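Local structure of genome packaging NTPase B204 (Sulfolobus turreted icosahedral virus 2, 4KFU) at residues L100-D103 against Y107-K110; K83-S88 against L131-S136. The protein probably hydrolyses ATP as a P-loop NTPase of the FtsK-HerA superfamily, powering the packaging of viral DNA into the virus particle. All coordinates share one frame; numbering follows the deposited sequence.

Interaction 1: residues L100-D103 against Y107-K110; sequences LIID and YHFK. With ZN (zinc ion), chain L.
Ile102 meets His108 and Phe109 with two different branches of its side chain. CD1 touches the Phe109 ring and CG2 touches the His108 ring. The CD1 to Phe109 CE1 distance is 3.8 Å, and CD1 lies at the edge of that ring, near its plane. The two side chains cross at about a right angle. The second touch is looser, with CG2 of Ile102 4.2 Å from CD2 of His108. It too is made at a ring edge. The torsions explain the division of labour. CG1 of Ile102 stands beside the backbone N and opposite the carbonyl carbon (chi1 -47°). CD1 continues this branch in extended form (chi2 -166°), while CG2 is the branch turned toward the histidine.

His108 is a zinc ligand. Its NE2 binds the ion at 2.0 Å, and Asp39, His41 and Asp73 also bind it. Inside the loop, CB of Tyr107 sits over the centre of one face of the His108 ring, 4.2 Å above its plane. Phe81 of helix 78-95 meets the rings of both His108 and Phe109, the latter edge to face.

The contact joins the end of the central strand 98-102 to the loop that follows it. The LIID sequence, an apolar strand followed directly by an aspartate, fits a Walker B motif. Consistent with this, the Asp103 carboxylate is hydrogen-bonded to Ser18 of the P-loop.

No hydrogen bond links the two segments. The contact is van der Waals packing and buries 118 Å². Zinc is bound by NE2, and Ile102 packs loosely at the CD2 edge of the imidazole. The ring is therefore probably held in orientation mainly by coordination, with packing as a lesser aid, and zinc would be expected to polarise it.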
loop_
_atom_site.group_PDB
_atom_site.type_symbol
_atom_site.label_atom_id
_atom_site.label_comp_id
_atom_site.label_asym_id
_atom_site.label_seq_id
_atom_site.Cartn_x
_atom_site.Cartn_y
_atom_site.Cartn_z
ATOM N N LEU A 100 -0.830 -2.773 7.523
ATOM C CA LEU A 100 -1.200 -1.365 7.430
ATOM C C LEU A 100 -1.399 -1.000 5.951
ATOM O O LEU A 100 -0.443 -1.012 5.171
ATOM C CB LEU A 100 -0.110 -0.484 8.049
ATOM C CG LEU A 100 -0.354 1.026 8.002
ATOM C CD1 LEU A 100 -1.722 1.393 8.640
ATOM C CD2 LEU A 100 0.798 1.822 8.661
ATOM N N ILE A 101 -2.639 -0.686 5.579
ATOM C CA ILE A 101 -2.996 -0.341 4.208
ATOM C C ILE A 101 -3.124 1.162 4.016
ATOM O O ILE A 101 -3.918 1.830 4.688
ATOM C CB ILE A 101 -4.332 -0.992 3.802
ATOM C CG1 ILE A 101 -4.310 -2.491 4.115
ATOM C CG2 ILE A 101 -4.629 -0.735 2.319
ATOM C CD1 ILE A 101 -5.544 -3.256 3.612
ATOM N N ILE A 102 -2.338 1.691 3.086
ATOM C CA ILE A 102 -2.277 3.127 2.863
ATOM C C ILE A 102 -2.615 3.450 1.425
ATOM O O ILE A 102 -1.760 3.355 0.539
ATOM C CB ILE A 102 -0.890 3.694 3.194
ATOM C CG1 ILE A 102 -0.421 3.163 4.551
ATOM C CG2 ILE A 102 -0.913 5.242 3.218
ATOM C CD1 ILE A 102 0.745 3.910 5.107
ATOM N N ASP A 103 -3.871 3.811 1.181
ATOM C CA ASP A 103 -4.249 4.257 -0.161
ATOM C C ASP A 103 -3.819 5.709 -0.306
ATOM O O ASP A 103 -3.663 6.417 0.705
ATOM C CB ASP A 103 -5.743 4.069 -0.423
ATOM C CG ASP A 103 -6.022 3.506 -1.825
ATOM O OD1 ASP A 103 -5.217 3.785 -2.752
ATOM O OD2 ASP A 103 -7.036 2.782 -2.003
ATOM N N TYR A 107 0.864 10.860 0.212
ATOM C CA TYR A 107 0.771 11.824 1.304
ATOM C C TYR A 107 1.882 11.650 2.322
ATOM O O TYR A 107 2.334 12.627 2.910
ATOM C CB TYR A 107 -0.582 11.731 2.000
ATOM C CG TYR A 107 -1.682 12.285 1.149
ATOM C CD1 TYR A 107 -1.692 13.631 0.786
ATOM C CD2 TYR A 107 -2.695 11.468 0.684
ATOM C CE1 TYR A 107 -2.702 14.147 -0.018
ATOM C CE2 TYR A 107 -3.706 11.971 -0.114
ATOM C CZ TYR A 107 -3.707 13.309 -0.463
ATOM O OH TYR A 107 -4.719 13.802 -1.266
ATOM N N HIS A 108 2.326 10.410 2.519
ATOM C CA HIS A 108 3.291 10.109 3.590
ATOM C C HIS A 108 4.648 9.650 3.073
ATOM O O HIS A 108 5.637 9.657 3.814
ATOM C CB HIS A 108 2.710 9.032 4.511
ATOM C CG HIS A 108 1.394 9.412 5.119
ATOM N ND1 HIS A 108 1.187 10.641 5.708
ATOM C CD2 HIS A 108 0.239 8.727 5.244
ATOM C CE1 HIS A 108 -0.059 10.702 6.155
ATOM N NE2 HIS A 108 -0.650 9.555 5.892
ATOM N N PHE A 109 4.686 9.225 1.814
ATOM C CA PHE A 109 5.909 8.663 1.231
ATOM C C PHE A 109 6.302 9.389 -0.060
ATOM O O PHE A 109 6.841 8.787 -0.997
ATOM C CB PHE A 109 5.706 7.179 0.928
ATOM C CG PHE A 109 5.500 6.315 2.150
ATOM C CD1 PHE A 109 4.250 6.226 2.757
ATOM C CD2 PHE A 109 6.541 5.542 2.653
ATOM C CE1 PHE A 109 4.050 5.411 3.854
ATOM C CE2 PHE A 109 6.349 4.725 3.759
ATOM C CZ PHE A 109 5.102 4.660 4.361
ATOM N N LYS A 110 6.024 10.686 -0.110
ATOM C CA LYS A 110 6.192 11.451 -1.338
ATOM C C LYS A 110 7.654 11.514 -1.793
ATOM O O LYS A 110 8.564 11.605 -0.976
ATOM C CB LYS A 110 5.642 12.871 -1.135
ATOM C CG LYS A 110 5.186 13.525 -2.416
ATOM C CD LYS A 110 5.023 15.035 -2.269
ATOM C CE LYS A 110 4.822 15.675 -3.649
ATOM N NZ LYS A 110 4.638 17.159 -3.599
HETATM ZN ZN ZN L . -2.635 9.180 5.926
#

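Interaction 2: residues K83-S88 against L131-S136; sequences KLWQAS and LGLILS
This is apolar packing of a helix on a sheet, in the alpha/beta core of a P-loop NTPase. Helix 78-95 is the connection of a beta-alpha-beta crossover from strand 68-72 to strand 98-102. Here it reaches one strand further, to strand 131-137, which lies next to 98-102 in the parallel part of the sheet. The short axes come within 11.1 Å and run at 136°, nearer antiparallel than parallel. The contact is concentrated at the start of the strand, where Leu131 faces the helix.

Leu131 fits between Trp85 and Ser88. Its CD1 lies over one face of the six-membered ring of Trp85, 3.7 Å from the centroid and 22° off the ring normal. This is a CH-pi contact. The methyl is shifted toward the rim, and its distance to Trp85 CZ3 is 3.5 Å. The indole gets there because CG of Trp85 is anti to the backbone N (chi1 -179°). That torsion brings the far end of the ring nearer to the strand than its start. Leu133 adds a lighter touch, with CD2 4.2 Å from CZ3 of Trp85. At the other end of the indole, NE1 is hydrogen-bonded to Glu121 of helix 117-124, which meets the polar need of this buried ring.

Leu131 also rests on Ser88. CD1 of the leucine is 3.8 Å from CB of the serine, and CD2 is 3.7 Å from its backbone O. The serine hydroxyl is turned back to its own helix, where it bonds to Leu84 O. Ser88 OG donates to this oxygen at 2.7 Å from above the carbonyl plane, while Ser88 N reaches the same oxygen from the opposite face.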
loop_
_atom_site.group_PDB
_atom_site.type_symbol
_atom_site.label_atom_id
_atom_site.label_comp_id
_atom_site.label_asym_id
_atom_site.label_seq_id
_atom_site.Cartn_x
_atom_site.Cartn_y
_atom_site.Cartn_z
ATOM N N LYS A 83 2.046 9.178 14.424
ATOM C CA LYS A 83 1.093 8.767 15.454
ATOM C C LYS A 83 0.432 7.454 15.063
ATOM O O LYS A 83 0.289 6.545 15.876
ATOM C CB LYS A 83 0.016 9.852 15.612
ATOM C CG LYS A 83 -0.768 9.793 16.899
ATOM C CD LYS A 83 -2.129 10.487 16.750
ATOM C CE LYS A 83 -2.032 11.787 15.961
ATOM N NZ LYS A 83 -3.373 12.449 15.844
ATOM N N LEU A 84 0.034 7.351 13.799
ATOM C CA LEU A 84 -0.608 6.133 13.290
ATOM C C LEU A 84 0.308 4.921 13.373
ATOM O O LEU A 84 -0.148 3.804 13.630
ATOM C CB LEU A 84 -1.050 6.344 11.833
ATOM C CG LEU A 84 -1.553 5.117 11.070
ATOM C CD1 LEU A 84 -2.790 4.536 11.728
ATOM C CD2 LEU A 84 -1.855 5.452 9.614
ATOM N N TRP A 85 1.596 5.143 13.118
ATOM C CA TRP A 85 2.571 4.054 13.150
ATOM C C TRP A 85 2.747 3.501 14.569
ATOM O O TRP A 85 2.787 2.279 14.776
ATOM C CB TRP A 85 3.901 4.523 12.557
ATOM C CG TRP A 85 4.973 3.463 12.525
ATOM C CD1 TRP A 85 6.105 3.415 13.297
ATOM C CD2 TRP A 85 5.019 2.307 11.674
ATOM N NE1 TRP A 85 6.841 2.292 12.984
ATOM C CE2 TRP A 85 6.203 1.602 11.998
ATOM C CE3 TRP A 85 4.179 1.804 10.676
ATOM C CZ2 TRP A 85 6.558 0.413 11.353
ATOM C CZ3 TRP A 85 4.544 0.629 10.038
ATOM C CH2 TRP A 85 5.720 -0.055 10.386
ATOM N N GLN A 86 2.852 4.398 15.545
ATOM C CA GLN A 86 2.985 3.986 16.934
ATOM C C GLN A 86 1.759 3.205 17.375
ATOM O O GLN A 86 1.874 2.175 18.057
ATOM C CB GLN A 86 3.168 5.209 17.849
ATOM C CG GLN A 86 4.500 5.935 17.685
ATOM C CD GLN A 86 5.701 5.036 17.940
ATOM O OE1 GLN A 86 5.732 4.262 18.910
ATOM N NE2 GLN A 86 6.706 5.143 17.077
ATOM N N ALA A 87 0.583 3.696 16.991
ATOM C CA ALA A 87 -0.676 3.018 17.323
ATOM C C ALA A 87 -0.770 1.675 16.600
ATOM O O ALA A 87 -1.314 0.705 17.131
ATOM C CB ALA A 87 -1.882 3.905 16.986
ATOM N N SER A 88 -0.250 1.614 15.373
ATOM C CA SER A 88 -0.275 0.361 14.615
ATOM C C SER A 88 0.598 -0.713 15.250
ATOM O O SER A 88 0.240 -1.884 15.255
ATOM C CB SER A 88 0.164 0.593 13.155
ATOM O OG SER A 88 -0.740 1.455 12.477
ATOM N N LEU A 131 4.353 -5.547 11.289
ATOM C CA LEU A 131 3.461 -4.854 10.373
ATOM C C LEU A 131 3.845 -5.074 8.909
ATOM O O LEU A 131 4.973 -4.787 8.501
ATOM C CB LEU A 131 3.436 -3.352 10.683
ATOM C CG LEU A 131 2.788 -2.928 12.015
ATOM C CD1 LEU A 131 3.186 -1.526 12.381
ATOM C CD2 LEU A 131 1.267 -3.027 11.940
ATOM N N GLY A 132 2.906 -5.584 8.124
ATOM C CA GLY A 132 3.050 -5.540 6.680
ATOM C C GLY A 132 2.530 -4.201 6.192
ATOM O O GLY A 132 1.856 -3.477 6.935
ATOM N N LEU A 133 2.837 -3.863 4.943
ATOM C CA LEU A 133 2.374 -2.617 4.358
ATOM C C LEU A 133 1.818 -2.889 2.982
ATOM O O LEU A 133 2.411 -3.650 2.199
ATOM C CB LEU A 133 3.529 -1.628 4.177
ATOM C CG LEU A 133 4.231 -0.850 5.272
ATOM C CD1 LEU A 133 5.215 0.073 4.580
ATOM C CD2 LEU A 133 3.238 -0.033 6.095
ATOM N N ILE A 134 0.679 -2.274 2.691
ATOM C CA ILE A 134 0.229 -2.154 1.307
ATOM C C ILE A 134 0.183 -0.679 0.973
ATOM O O ILE A 134 -0.526 0.094 1.630
ATOM C CB ILE A 134 -1.135 -2.789 1.075
ATOM C CG1 ILE A 134 -1.061 -4.282 1.392
ATOM C CG2 ILE A 134 -1.537 -2.610 -0.395
ATOM C CD1 ILE A 134 -2.368 -4.997 1.339
ATOM N N LEU A 135 0.986 -0.276 -0.009
ATOM C CA LEU A 135 1.066 1.124 -0.396
ATOM C C LEU A 135 0.558 1.269 -1.818
ATOM O O LEU A 135 0.913 0.472 -2.696
ATOM C CB LEU A 135 2.502 1.639 -0.326
ATOM C CG LEU A 135 3.210 1.559 1.030
ATOM C CD1 LEU A 135 4.616 2.117 0.907
ATOM C CD2 LEU A 135 2.415 2.297 2.113
ATOM N N SER A 136 -0.251 2.294 -2.051
ATOM C CA SER A 136 -0.877 2.477 -3.351
ATOM C C SER A 136 -0.649 3.897 -3.848
ATOM O O SER A 136 -0.789 4.857 -3.078
ATOM C CB SER A 136 -2.379 2.193 -3.217
ATOM O OG SER A 136 -3.092 2.650 -4.340
#

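Interactions 1 and 2 share one sheet, and their centres are 8 Å apart. Strands 98-102 and 131-137 are neighbours: Leu100 N lies 2.8 Å from Gly132 O, and Ile102 N lies 2.8 Å from Ile134 O, both probable hydrogen bonds. On the helix 78-95 side, CB of Ile102 packs 3.7 Å from CD2 of Leu135. Both segments of interaction 1 fall between those of interaction 2 in the sequence. The Ile102 side chain is about 12 Å from bound magnesium and from the ATP analogue. The Ser88 side chain is about 10 Å from the zinc. Asp103 OD1 and Ser136 OG are hydrogen-bonded, joining the residue after strand 98-102 to the C-terminal part of strand 131-137.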